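4-alpha-glucanotransferase (Streptococcus agalactiae, PDB 6M6T) is an amylomaltase, a carbohydrate-active enzyme of the TIM-barrel clan, that holds glycan ligands in two pockets. Local coordinates at residues A[67-72]-A[111-116]; A[80-85]-A[121-126]; A[163-166]-A[172-175]; A[229-234]-A[276-281]. All blocks are in the same frame, centred on the assembly; numbering follows the deposited sequence.

Contact 1 of 4, residues A[67-72]-A[111-116]; sequences GNTHLI and PVLEKA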
loop_
_atom_site.group_PDB
_atom_site.type_symbol
_atom_site.label_atom_id
_atom_site.label_comp_id
_atom_site.label_asym_id
_atom_site.label_seq_id
_atom_site.Cartn_x
_atom_site.Cartn_y
_atom_site.Cartn_z
ATOM N N GLY A 67 -2.659 3.231 -11.241
ATOM C CA GLY A 67 -1.553 2.313 -11.032
ATOM C C GLY A 67 -0.218 3.026 -11.016
ATOM O O GLY A 67 0.068 3.852 -11.887
ATOM N N ASN A 68 0.607 2.711 -10.022
ATOM C CA ASN A 68 1.981 3.203 -10.020
ATOM C C ASN A 68 2.707 2.700 -11.256
ATOM O O ASN A 68 2.955 1.500 -11.402
ATOM C CB ASN A 68 2.733 2.761 -8.764
ATOM C CG ASN A 68 4.233 2.978 -8.869
ATOM O OD1 ASN A 68 4.702 3.837 -9.615
ATOM N ND2 ASN A 68 4.993 2.194 -8.117
ATOM N N THR A 69 3.083 3.608 -12.143
ATOM C CA THR A 69 3.605 3.141 -13.415
ATOM C C THR A 69 4.998 2.540 -13.309
ATOM O O THR A 69 5.431 1.874 -14.254
ATOM C CB THR A 69 3.622 4.281 -14.411
ATOM O OG1 THR A 69 3.550 3.726 -15.717
ATOM C CG2 THR A 69 4.916 5.110 -14.256
ATOM N N HIS A 70 5.704 2.744 -12.197
ATOM C CA HIS A 70 7.032 2.158 -12.062
ATOM C C HIS A 70 6.998 0.637 -12.076
ATOM O O HIS A 70 8.025 0.003 -12.321
ATOM C CB HIS A 70 7.695 2.644 -10.776
ATOM C CG HIS A 70 8.050 4.095 -10.798
ATOM N ND1 HIS A 70 8.600 4.742 -9.713
ATOM C CD2 HIS A 70 7.941 5.022 -11.780
ATOM C CE1 HIS A 70 8.812 6.010 -10.024
ATOM N NE2 HIS A 70 8.416 6.206 -11.271
ATOM N N LEU A 71 5.848 0.038 -11.815
ATOM C CA LEU A 71 5.753 -1.403 -11.687
ATOM C C LEU A 71 5.467 -2.087 -13.012
ATOM O O LEU A 71 5.425 -3.321 -13.049
ATOM C CB LEU A 71 4.675 -1.776 -10.660
ATOM C CG LEU A 71 4.790 -1.064 -9.317
ATOM C CD1 LEU A 71 3.899 -1.718 -8.269
ATOM C CD2 LEU A 71 6.231 -1.053 -8.866
ATOM N N ILE A 72 5.282 -1.333 -14.095
ATOM C CA ILE A 72 5.105 -1.949 -15.407
ATOM C C ILE A 72 6.399 -2.636 -15.834
ATOM O O ILE A 72 7.510 -2.115 -15.624
ATOM C CB ILE A 72 4.645 -0.901 -16.431
ATOM C CG1 ILE A 72 3.121 -0.814 -16.394
ATOM C CG2 ILE A 72 5.130 -1.249 -17.831
ATOM C CD1 ILE A 72 2.585 0.271 -17.254
ATOM N N PRO A 111 11.436 7.610 -21.681
ATOM C CA PRO A 111 11.635 7.222 -23.095
ATOM C C PRO A 111 11.066 5.853 -23.446
ATOM O O PRO A 111 10.425 5.695 -24.496
ATOM C CB PRO A 111 13.165 7.225 -23.246
ATOM C CG PRO A 111 13.718 7.312 -21.830
ATOM C CD PRO A 111 12.686 8.112 -21.091
ATOM N N VAL A 112 11.272 4.863 -22.568
ATOM C CA VAL A 112 10.862 3.483 -22.831
ATOM C C VAL A 112 9.339 3.357 -22.866
ATOM O O VAL A 112 8.759 2.765 -23.797
ATOM C CB VAL A 112 11.461 2.553 -21.763
ATOM C CG1 VAL A 112 11.151 1.105 -22.099
ATOM C CG2 VAL A 112 12.956 2.827 -21.572
ATOM N N LEU A 113 8.673 3.861 -21.818
ATOM C CA LEU A 113 7.215 3.817 -21.778
ATOM C C LEU A 113 6.615 4.596 -22.947
ATOM O O LEU A 113 5.623 4.165 -23.550
ATOM C CB LEU A 113 6.704 4.355 -20.429
ATOM C CG LEU A 113 6.930 3.513 -19.155
ATOM C CD1 LEU A 113 6.846 4.352 -17.884
ATOM C CD2 LEU A 113 5.964 2.345 -19.077
ATOM N N GLU A 114 7.205 5.744 -23.288
ATOM C CA GLU A 114 6.697 6.515 -24.413
ATOM C C GLU A 114 6.843 5.746 -25.725
ATOM O O GLU A 114 5.925 5.753 -26.555
ATOM C CB GLU A 114 7.413 7.862 -24.484
ATOM C CG GLU A 114 6.561 9.037 -24.006
ATOM C CD GLU A 114 7.378 10.116 -23.306
ATOM O OE1 GLU A 114 8.555 10.331 -23.672
ATOM O OE2 GLU A 114 6.843 10.728 -22.362
ATOM N N LYS A 115 7.991 5.083 -25.934
ATOM C CA LYS A 115 8.163 4.241 -27.119
ATOM C C LYS A 115 7.081 3.156 -27.180
ATOM O O LYS A 115 6.455 2.938 -28.233
ATOM C CB LYS A 115 9.590 3.652 -27.123
ATOM C CG LYS A 115 10.002 2.848 -28.361
ATOM C CD LYS A 115 10.452 3.699 -29.571
ATOM C CE LYS A 115 11.895 4.210 -29.461
ATOM N NZ LYS A 115 12.866 3.187 -28.972
ATOM N N ALA A 116 6.800 2.511 -26.040
ATOM C CA ALA A 116 5.783 1.460 -26.016
ATOM C C ALA A 116 4.380 2.006 -26.281
ATOM O O ALA A 116 3.576 1.354 -26.955
ATOM C CB ALA A 116 5.818 0.722 -24.680
#

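Contact 2 of 4, residues A[80-85]-A[121-126]; sequences EGFISK and LKEERA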
loop_
_atom_site.group_PDB
_atom_site.type_symbol
_atom_site.label_atom_id
_atom_site.label_comp_id
_atom_site.label_asym_id
_atom_site.label_seq_id
_atom_site.Cartn_x
_atom_site.Cartn_y
_atom_site.Cartn_z
ATOM N N GLU A 80 5.289 -8.427 -26.291
ATOM C CA GLU A 80 4.020 -8.005 -26.881
ATOM C C GLU A 80 4.177 -7.366 -28.255
ATOM O O GLU A 80 3.168 -7.128 -28.928
ATOM C CB GLU A 80 3.301 -7.013 -25.947
ATOM C CG GLU A 80 2.381 -7.659 -24.900
ATOM C CD GLU A 80 1.040 -8.121 -25.487
ATOM O OE1 GLU A 80 0.235 -7.270 -25.948
ATOM O OE2 GLU A 80 0.797 -9.352 -25.494
ATOM N N GLY A 81 5.405 -7.080 -28.679
ATOM C CA GLY A 81 5.642 -6.432 -29.949
ATOM C C GLY A 81 5.625 -4.928 -29.894
ATOM O O GLY A 81 5.518 -4.286 -30.945
ATOM N N PHE A 82 5.733 -4.350 -28.697
ATOM C CA PHE A 82 5.585 -2.921 -28.435
ATOM C C PHE A 82 6.924 -2.214 -28.301
ATOM O O PHE A 82 7.147 -1.183 -28.933
ATOM C CB PHE A 82 4.768 -2.718 -27.159
ATOM C CG PHE A 82 3.326 -3.104 -27.298
ATOM C CD1 PHE A 82 2.746 -3.220 -28.557
ATOM C CD2 PHE A 82 2.544 -3.341 -26.166
ATOM C CE1 PHE A 82 1.417 -3.563 -28.690
ATOM C CE2 PHE A 82 1.207 -3.685 -26.286
ATOM C CZ PHE A 82 0.642 -3.798 -27.552
ATOM N N ILE A 83 7.816 -2.747 -27.473
ATOM C CA ILE A 83 9.218 -2.349 -27.498
ATOM C C ILE A 83 10.054 -3.563 -27.890
ATOM O O ILE A 83 9.527 -4.670 -28.063
ATOM C CB ILE A 83 9.674 -1.772 -26.139
ATOM C CG1 ILE A 83 9.008 -2.499 -24.967
ATOM C CG2 ILE A 83 9.376 -0.294 -26.059
ATOM C CD1 ILE A 83 9.652 -2.205 -23.619
ATOM N N SER A 84 11.354 -3.347 -28.058
ATOM C CA SER A 84 12.383 -4.376 -28.073
ATOM C C SER A 84 13.272 -4.161 -26.849
ATOM O O SER A 84 13.067 -3.227 -26.071
ATOM C CB SER A 84 13.191 -4.332 -29.374
ATOM O OG SER A 84 14.423 -3.652 -29.194
ATOM N N LYS A 85 14.267 -5.037 -26.660
ATOM C CA LYS A 85 15.122 -4.933 -25.480
ATOM C C LYS A 85 16.441 -4.214 -25.732
ATOM O O LYS A 85 17.174 -3.966 -24.768
ATOM C CB LYS A 85 15.353 -6.330 -24.830
ATOM C CG LYS A 85 16.112 -7.393 -25.567
ATOM C CD LYS A 85 16.107 -8.678 -24.707
ATOM C CE LYS A 85 14.711 -8.985 -24.193
ATOM N NZ LYS A 85 14.659 -10.308 -23.527
ATOM N N LEU A 121 -0.287 2.507 -29.928
ATOM C CA LEU A 121 -1.352 3.228 -30.623
ATOM C C LEU A 121 -1.394 2.922 -32.123
ATOM O O LEU A 121 -2.478 2.958 -32.719
ATOM C CB LEU A 121 -1.217 4.728 -30.387
ATOM C CG LEU A 121 -1.487 5.188 -28.953
ATOM C CD1 LEU A 121 -1.123 6.659 -28.829
ATOM C CD2 LEU A 121 -2.947 4.922 -28.527
ATOM N N LYS A 122 -0.244 2.610 -32.749
ATOM C CA LYS A 122 -0.199 2.364 -34.196
ATOM C C LYS A 122 -0.756 0.997 -34.597
ATOM O O LYS A 122 -1.027 0.786 -35.785
ATOM C CB LYS A 122 1.238 2.507 -34.720
ATOM C CG LYS A 122 2.132 1.307 -34.437
ATOM C CD LYS A 122 3.576 1.499 -34.886
ATOM C CE LYS A 122 4.025 2.937 -34.768
ATOM N NZ LYS A 122 5.412 3.068 -35.257
ATOM N N GLU A 123 -0.878 0.056 -33.655
ATOM C CA GLU A 123 -1.641 -1.166 -33.895
ATOM C C GLU A 123 -3.053 -0.831 -34.360
ATOM O O GLU A 123 -3.647 0.160 -33.927
ATOM C CB GLU A 123 -1.713 -2.037 -32.628
ATOM C CG GLU A 123 -0.365 -2.425 -32.007
ATOM C CD GLU A 123 0.313 -3.595 -32.724
ATOM O OE1 GLU A 123 -0.376 -4.301 -33.500
ATOM O OE2 GLU A 123 1.538 -3.801 -32.520
ATOM N N GLU A 124 -3.599 -1.669 -35.244
ATOM C CA GLU A 124 -4.832 -1.297 -35.936
ATOM C C GLU A 124 -6.055 -1.389 -35.013
ATOM O O GLU A 124 -6.968 -0.556 -35.113
ATOM C CB GLU A 124 -4.984 -2.148 -37.206
ATOM C CG GLU A 124 -6.308 -1.988 -37.933
ATOM C CD GLU A 124 -7.274 -3.092 -37.553
ATOM O OE1 GLU A 124 -6.956 -3.815 -36.589
ATOM O OE2 GLU A 124 -8.342 -3.236 -38.193
ATOM N N ARG A 125 -6.092 -2.381 -34.101
ATOM C CA ARG A 125 -7.149 -2.504 -33.088
ATOM C C ARG A 125 -6.902 -1.627 -31.863
ATOM O O ARG A 125 -7.663 -1.718 -30.893
ATOM C CB ARG A 125 -7.331 -3.978 -32.633
ATOM C CG ARG A 125 -7.460 -5.013 -33.747
ATOM C CD ARG A 125 -8.900 -5.551 -33.902
ATOM N NE ARG A 125 -9.671 -4.885 -34.963
ATOM C CZ ARG A 125 -9.499 -5.090 -36.273
ATOM N NH1 ARG A 125 -8.560 -5.922 -36.705
ATOM N NH2 ARG A 125 -10.240 -4.439 -37.167
ATOM N N ALA A 126 -5.840 -0.817 -31.870
ATOM C CA ALA A 126 -5.384 -0.132 -30.661
ATOM C C ALA A 126 -6.522 0.597 -29.957
ATOM O O ALA A 126 -6.833 0.327 -28.787
ATOM C CB ALA A 126 -4.265 0.858 -31.001
#

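Contact 3 of 4, residues A[163-166]-A[172-175]; sequences DKAI and EALA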
loop_
_atom_site.group_PDB
_atom_site.type_symbol
_atom_site.label_atom_id
_atom_site.label_comp_id
_atom_site.label_asym_id
_atom_site.label_seq_id
_atom_site.Cartn_x
_atom_site.Cartn_y
_atom_site.Cartn_z
ATOM N N ASP A 163 -2.239 28.810 -13.492
ATOM C CA ASP A 163 -3.478 29.249 -14.124
ATOM C C ASP A 163 -4.640 28.897 -13.193
ATOM O O ASP A 163 -5.109 27.753 -13.149
ATOM C CB ASP A 163 -3.592 28.602 -15.500
ATOM C CG ASP A 163 -4.790 29.059 -16.273
ATOM O OD1 ASP A 163 -5.529 29.944 -15.794
ATOM O OD2 ASP A 163 -4.992 28.519 -17.377
ATOM N N LYS A 164 -5.105 29.898 -12.449
ATOM C CA LYS A 164 -6.213 29.700 -11.525
ATOM C C LYS A 164 -7.475 29.188 -12.220
ATOM O O LYS A 164 -8.289 28.505 -11.588
ATOM C CB LYS A 164 -6.486 31.013 -10.781
ATOM C CG LYS A 164 -5.716 31.148 -9.456
ATOM C CD LYS A 164 -4.511 32.078 -9.590
ATOM C CE LYS A 164 -3.426 31.751 -8.564
ATOM N NZ LYS A 164 -2.201 32.598 -8.734
ATOM N N ALA A 165 -7.653 29.483 -13.507
ATOM C CA ALA A 165 -8.799 28.941 -14.231
ATOM C C ALA A 165 -8.746 27.420 -14.272
ATOM O O ALA A 165 -9.752 26.743 -14.023
ATOM C CB ALA A 165 -8.844 29.511 -15.650
ATOM N N ILE A 166 -7.573 26.866 -14.592
ATOM C CA ILE A 166 -7.459 25.415 -14.681
ATOM C C ILE A 166 -7.488 24.791 -13.292
ATOM O O ILE A 166 -7.949 23.659 -13.127
ATOM C CB ILE A 166 -6.201 25.000 -15.478
ATOM C CG1 ILE A 166 -6.403 23.622 -16.100
ATOM C CG2 ILE A 166 -4.959 24.968 -14.607
ATOM C CD1 ILE A 166 -7.616 23.514 -16.977
ATOM N N GLU A 172 -13.967 26.338 -20.217
ATOM C CA GLU A 172 -13.220 26.852 -21.363
ATOM C C GLU A 172 -11.727 26.566 -21.210
ATOM O O GLU A 172 -11.069 26.120 -22.160
ATOM C CB GLU A 172 -13.498 28.353 -21.530
ATOM C CG GLU A 172 -14.759 28.665 -22.375
ATOM C CD GLU A 172 -15.561 29.892 -21.902
ATOM O OE1 GLU A 172 -16.098 30.635 -22.761
ATOM O OE2 GLU A 172 -15.671 30.097 -20.672
ATOM N N ALA A 173 -11.186 26.776 -20.009
ATOM C CA ALA A 173 -9.799 26.414 -19.740
ATOM C C ALA A 173 -9.573 24.911 -19.913
ATOM O O ALA A 173 -8.531 24.483 -20.435
ATOM C CB ALA A 173 -9.416 26.858 -18.327
ATOM N N LEU A 174 -10.548 24.101 -19.488
ATOM C CA LEU A 174 -10.449 22.648 -19.603
ATOM C C LEU A 174 -10.433 22.203 -21.061
ATOM O O LEU A 174 -9.605 21.370 -21.467
ATOM C CB LEU A 174 -11.622 21.999 -18.870
ATOM C CG LEU A 174 -11.420 21.405 -17.481
ATOM C CD1 LEU A 174 -12.775 21.311 -16.812
ATOM C CD2 LEU A 174 -10.748 20.035 -17.600
ATOM N N ALA A 175 -11.382 22.715 -21.859
ATOM C CA ALA A 175 -11.389 22.390 -23.279
ATOM C C ALA A 175 -10.130 22.893 -23.968
ATOM O O ALA A 175 -9.730 22.321 -24.987
ATOM C CB ALA A 175 -12.647 22.952 -23.957
#

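Contact 4 of 4, residues A[229-234]-A[276-281]; sequences WTMPEL and FDWWIY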
loop_
_atom_site.group_PDB
_atom_site.type_symbol
_atom_site.label_atom_id
_atom_site.label_comp_id
_atom_site.label_asym_id
_atom_site.label_seq_id
_atom_site.Cartn_x
_atom_site.Cartn_y
_atom_site.Cartn_z
ATOM N N TRP A 229 -8.942 17.854 -7.115
ATOM C CA TRP A 229 -9.212 18.647 -8.306
ATOM C C TRP A 229 -10.666 18.512 -8.781
ATOM O O TRP A 229 -11.400 19.506 -8.849
ATOM C CB TRP A 229 -8.241 18.234 -9.404
ATOM C CG TRP A 229 -8.160 19.199 -10.512
ATOM C CD1 TRP A 229 -8.100 20.556 -10.410
ATOM C CD2 TRP A 229 -8.136 18.895 -11.909
ATOM N NE1 TRP A 229 -8.048 21.115 -11.653
ATOM C CE2 TRP A 229 -8.065 20.119 -12.595
ATOM C CE3 TRP A 229 -8.179 17.708 -12.646
ATOM C CZ2 TRP A 229 -8.021 20.191 -13.988
ATOM C CZ3 TRP A 229 -8.150 17.784 -14.026
ATOM C CH2 TRP A 229 -8.068 19.016 -14.682
ATOM N N THR A 230 -11.099 17.289 -9.125
ATOM C CA THR A 230 -12.419 17.098 -9.722
ATOM C C THR A 230 -13.548 17.033 -8.701
ATOM O O THR A 230 -14.714 17.232 -9.071
ATOM C CB THR A 230 -12.463 15.811 -10.538
ATOM O OG1 THR A 230 -12.534 14.702 -9.642
ATOM C CG2 THR A 230 -11.231 15.666 -11.398
ATOM N N MET A 231 -13.247 16.729 -7.442
ATOM C CA MET A 231 -14.276 16.528 -6.422
ATOM C C MET A 231 -13.864 17.219 -5.124
ATOM O O MET A 231 -13.713 16.574 -4.081
ATOM C CB MET A 231 -14.509 15.037 -6.193
ATOM C CG MET A 231 -15.128 14.273 -7.356
ATOM S SD MET A 231 -15.277 12.512 -6.931
ATOM C CE MET A 231 -13.589 11.949 -7.176
ATOM N N PRO A 232 -13.695 18.547 -5.148
ATOM C CA PRO A 232 -13.200 19.244 -3.945
ATOM C C PRO A 232 -14.157 19.198 -2.769
ATOM O O PRO A 232 -13.720 19.408 -1.627
ATOM C CB PRO A 232 -13.005 20.684 -4.433
ATOM C CG PRO A 232 -14.010 20.829 -5.540
ATOM C CD PRO A 232 -14.050 19.489 -6.225
ATOM N N GLU A 233 -15.446 18.934 -3.018
ATOM C CA GLU A 233 -16.498 18.949 -2.010
ATOM C C GLU A 233 -16.401 17.780 -1.034
ATOM O O GLU A 233 -17.240 17.680 -0.133
ATOM C CB GLU A 233 -17.860 18.955 -2.705
ATOM C CG GLU A 233 -18.132 17.715 -3.556
ATOM C CD GLU A 233 -17.649 17.832 -5.012
ATOM O OE1 GLU A 233 -18.074 17.000 -5.853
ATOM O OE2 GLU A 233 -16.852 18.743 -5.325
ATOM N N LEU A 234 -15.414 16.899 -1.195
ATOM C CA LEU A 234 -15.150 15.818 -0.254
ATOM C C LEU A 234 -14.196 16.229 0.860
ATOM O O LEU A 234 -14.067 15.494 1.856
ATOM C CB LEU A 234 -14.563 14.598 -0.983
ATOM C CG LEU A 234 -15.258 14.109 -2.252
ATOM C CD1 LEU A 234 -14.459 13.003 -2.935
ATOM C CD2 LEU A 234 -16.660 13.655 -1.919
ATOM N N PHE A 276 -22.299 8.383 1.061
ATOM C CA PHE A 276 -20.962 7.794 0.955
ATOM C C PHE A 276 -20.654 7.242 -0.449
ATOM O O PHE A 276 -19.813 6.356 -0.606
ATOM C CB PHE A 276 -20.775 6.721 2.022
ATOM C CG PHE A 276 -20.990 7.214 3.417
ATOM C CD1 PHE A 276 -19.955 7.808 4.117
ATOM C CD2 PHE A 276 -22.211 7.056 4.040
ATOM C CE1 PHE A 276 -20.133 8.245 5.407
ATOM C CE2 PHE A 276 -22.393 7.493 5.332
ATOM C CZ PHE A 276 -21.351 8.094 6.012
ATOM N N ASP A 277 -21.302 7.799 -1.477
ATOM C CA ASP A 277 -21.092 7.433 -2.876
ATOM C C ASP A 277 -19.627 7.109 -3.174
ATOM O O ASP A 277 -19.282 6.002 -3.619
ATOM C CB ASP A 277 -21.594 8.606 -3.740
ATOM C CG ASP A 277 -21.664 8.292 -5.255
ATOM O OD1 ASP A 277 -20.641 7.886 -5.884
ATOM O OD2 ASP A 277 -22.766 8.504 -5.824
ATOM N N TRP A 278 -18.745 8.057 -2.871
ATOM C CA TRP A 278 -17.345 7.908 -3.249
ATOM C C TRP A 278 -16.696 6.730 -2.533
ATOM O O TRP A 278 -15.887 6.007 -3.122
ATOM C CB TRP A 278 -16.592 9.200 -2.951
ATOM C CG TRP A 278 -15.154 9.197 -3.369
ATOM C CD1 TRP A 278 -14.657 9.094 -4.650
ATOM C CD2 TRP A 278 -14.015 9.318 -2.505
ATOM N NE1 TRP A 278 -13.282 9.144 -4.623
ATOM C CE2 TRP A 278 -12.865 9.280 -3.321
ATOM C CE3 TRP A 278 -13.858 9.450 -1.119
ATOM C CZ2 TRP A 278 -11.576 9.372 -2.793
ATOM C CZ3 TRP A 278 -12.576 9.546 -0.600
ATOM C CH2 TRP A 278 -11.457 9.509 -1.434
ATOM N N TRP A 279 -17.040 6.521 -1.262
ATOM C CA TRP A 279 -16.454 5.423 -0.503
ATOM C C TRP A 279 -16.947 4.073 -1.006
ATOM O O TRP A 279 -16.189 3.094 -1.021
ATOM C CB TRP A 279 -16.790 5.588 0.971
ATOM C CG TRP A 279 -15.870 6.500 1.695
ATOM C CD1 TRP A 279 -16.182 7.709 2.243
ATOM C CD2 TRP A 279 -14.481 6.274 1.972
ATOM N NE1 TRP A 279 -15.069 8.249 2.847
ATOM C CE2 TRP A 279 -14.014 7.388 2.691
ATOM C CE3 TRP A 279 -13.593 5.244 1.680
ATOM C CZ2 TRP A 279 -12.696 7.499 3.116
ATOM C CZ3 TRP A 279 -12.290 5.355 2.109
ATOM C CH2 TRP A 279 -11.854 6.472 2.816
ATOM N N ILE A 280 -18.222 3.990 -1.390
ATOM C CA ILE A 280 -18.719 2.754 -1.983
ATOM C C ILE A 280 -17.936 2.442 -3.242
ATOM O O ILE A 280 -17.587 1.289 -3.503
ATOM C CB ILE A 280 -20.228 2.851 -2.265
ATOM C CG1 ILE A 280 -20.993 3.128 -0.968
ATOM C CG2 ILE A 280 -20.726 1.589 -2.968
ATOM C CD1 ILE A 280 -20.999 1.978 -0.026
ATOM N N TYR A 281 -17.599 3.472 -4.011
ATOM C CA TYR A 281 -16.825 3.270 -5.234
ATOM C C TYR A 281 -15.388 2.838 -4.928
ATOM O O TYR A 281 -14.843 1.933 -5.582
ATOM C CB TYR A 281 -16.891 4.558 -6.056
ATOM C CG TYR A 281 -15.745 4.847 -6.978
ATOM C CD1 TYR A 281 -15.686 4.286 -8.245
ATOM C CD2 TYR A 281 -14.744 5.726 -6.599
ATOM C CE1 TYR A 281 -14.636 4.571 -9.101
ATOM C CE2 TYR A 281 -13.700 6.021 -7.441
ATOM C CZ TYR A 281 -13.645 5.445 -8.694
ATOM O OH TYR A 281 -12.588 5.751 -9.530
#

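Contact 1 of 4, residues A[67-72]-A[111-116]
The loop that runs from barrel strand 43-45 to helix 74-78 leans here on helix 105-122, with T69 and I72 both packing against L113. The two backbones stay well apart, the closest pair of CA atoms being I72 and L113 at 8.8 Å, and side chains bridge the interval. L113 divides its two methyls between the loop residues. Its CD1 meets T69 tip to tip, 4.0 Å from T69 OG1, with T69 CG2 only slightly farther off. Its CD2 lies 3.9 Å from I72 CG2, and there the two side chains cross obliquely. Because L113 CG stands opposite the carbonyl carbon (chi1 -71°), the fork reaches off the helix toward the loop.

T69 and I72 lie at the two ends of a compact turn. N68 OD1 accepts from H70 N at 3.0 Å in an Asx turn; the N-H points well at the oxygen (160°), although the donor stands above the carbonyl plane. It overlaps the 3-10 segment 69-71, and I72 N bonds back to T69 O. Helix 182-208 adds a third wall: T191 touches T69, F194 touches I72 and Y187 touches L113. With no hydrogen bond between the segments and only 113 Å² buried, the contact rests on van der Waals packing of the L113 methyls against I72 CG2 and the T69 side chain, while hydrogen bonds inside the loop probably help to set the positions of the groups that pack.

Contact 2 of 4, residues A[80-85]-A[121-126]
E123 O accepts from A126 N at 3.2 Å, which closes the type I turn E123-A126 between helix 105-122 and helix 126-134, and the side chain of the same E123 reaches F82 across the contact. The opposing segment begins at a helix C-terminus. G81 is the first residue to leave helical angles after helix 74-78, and its positive phi of 88° with two bonds back into the last turn makes a Schellman motif. The contact thus joins the C-terminal ends of helices 74-78 and 105-122, with F82 and E123 the nearest pair by CA atoms, 9.2 Å apart.

F82 is buried, its side chain touching L77 of helix 74-78, whereas E123 is exposed. The E123 chain bends at chi2 (-80°), which brings its carboxylate back toward the ring. The ring and carboxylate planes lie 60° apart, hence unstacked. E80 CB sits over one face of the ring, 3.7 Å above its plane and displaced toward the rim. No hydrogen bond joins the segments and just 80 Å² is buried; an anion beside the hydrogen-bearing rim of a phenyl group is probably mildly favourable electrostatically. The F82 carbonyl accepts a weak hydrogen bond from the N119 side chain (ND2). At the ring itself, E123 OE2 lies near the plane at the edge, 3.8 Å from F82 CE1, and E123 CG is 3.9 Å from that same carbon.

Contact 3 of 4, residues A[163-166]-A[172-175]
I166 lays its terminal methyl along the backbone of A173, with CD1 3.7 Å from A173 O, and that one carbon also reaches the side chains of A173 and L174. Its distance to A173 CB is 4.0 Å, while L174 CG is met more loosely at 4.4 Å. The reach comes from the torsions: I166 CG1 is turned opposite the backbone nitrogen (chi1 -154°), and the next bond (chi2 56°) swings CD1 over the other helix. A second small contact completes the interface, A165 CB against A173 CB at 3.8 Å. A173 is therefore met by both residues, one at its methyl and the other at both methyl and carbonyl. The small A173 side chain is consistent with the close approach, the CA atoms of I166 and A173 being 5.7 Å apart. The segments together bury 153 Å², without any hydrogen bond between them.

The polar work is done at the start of the first helix. D163 occupies the N-cap position, and its OD1 accepts from A165 N at 3.2 Å; the N-H...O angle of 138° is bent, and the donor approaches from above the carboxylate plane. The other carboxylate oxygen, OD2, bonds to Y177 OH, so the capping residue is also tied to helix 171-180. I166 also touches I149 of helix 140-152, F153 and W161. The whole is a helix-loop-helix unit, in which N-capped helix 164-167 and helix 171-180, joined by a three-residue link, pack through A165, I166, A173 and, more loosely, L174.

Contact 4 of 4, residues A[229-234]-A[276-281]
W278 carries L234 CD1 over one face of its indole, and M231 approaches from the same side but obliquely, neither squarely over the face nor at the edge. The two segments belong to the surroundings of the TIM barrel: W278 is in the first turn of helix 277-289, which leads into barrel strand 292-295, while M231 follows helix 226-230 and L234 ends a 3-10 segment.

The face contact is a CH-pi interaction. L234 CD1 stands 3.9 Å from the centroid of the five-membered ring of W278 and 17° off its normal, nearly overhead. M231 makes a Met-aromatic contact with that same ring, its SD lying 4.8 Å from the centroid and 41° off the normal. With chi1 at -177°, W278 CG lies trans to N, and the indole extends toward M231 and L234.

Neighbouring flat groups continue the cluster. W278 CZ3 lies above one face of the W279 ring, and W278 O is in the plane of the Y281 ring at its edge. W279 in turn meets the ring of W268, the two planes nearly parallel, and F301 edge to face. L234 is held from its backbone too, its carbonyl accepting from H271 NE2. The side chain of W278 is about 11 Å from a bound 1,5-anhydro-D-glucitol, too far for direct contact. The bend at M231 chi3 brings the terminal methyl to the pyrrole side of the indole, with M231 CE 3.8 Å from W278 NE1.

Contacts 1 and 2 form one neighbourhood: both use helix 105-122, their segments alternate along the chain, and their centres are 14 Å apart, with I83 of 80-85 packing on V112, K115 and A116. Contacts 3 and 4 follow in series, with centres 21 Å apart, and are joined directly by a probable hydrogen bond from W229 NE1 to I166 O, 2.9 Å. Between the pairs the centres are 28 to 36 Å apart without touching, the nearest atoms of contacts 1 and 4 lying about 10 Å from each other. Contacts 1 to 3 lie between barrel strands 43-45 and 212-217, and contact 4 between 212-217 and 292-295, all in long connections around the barrel.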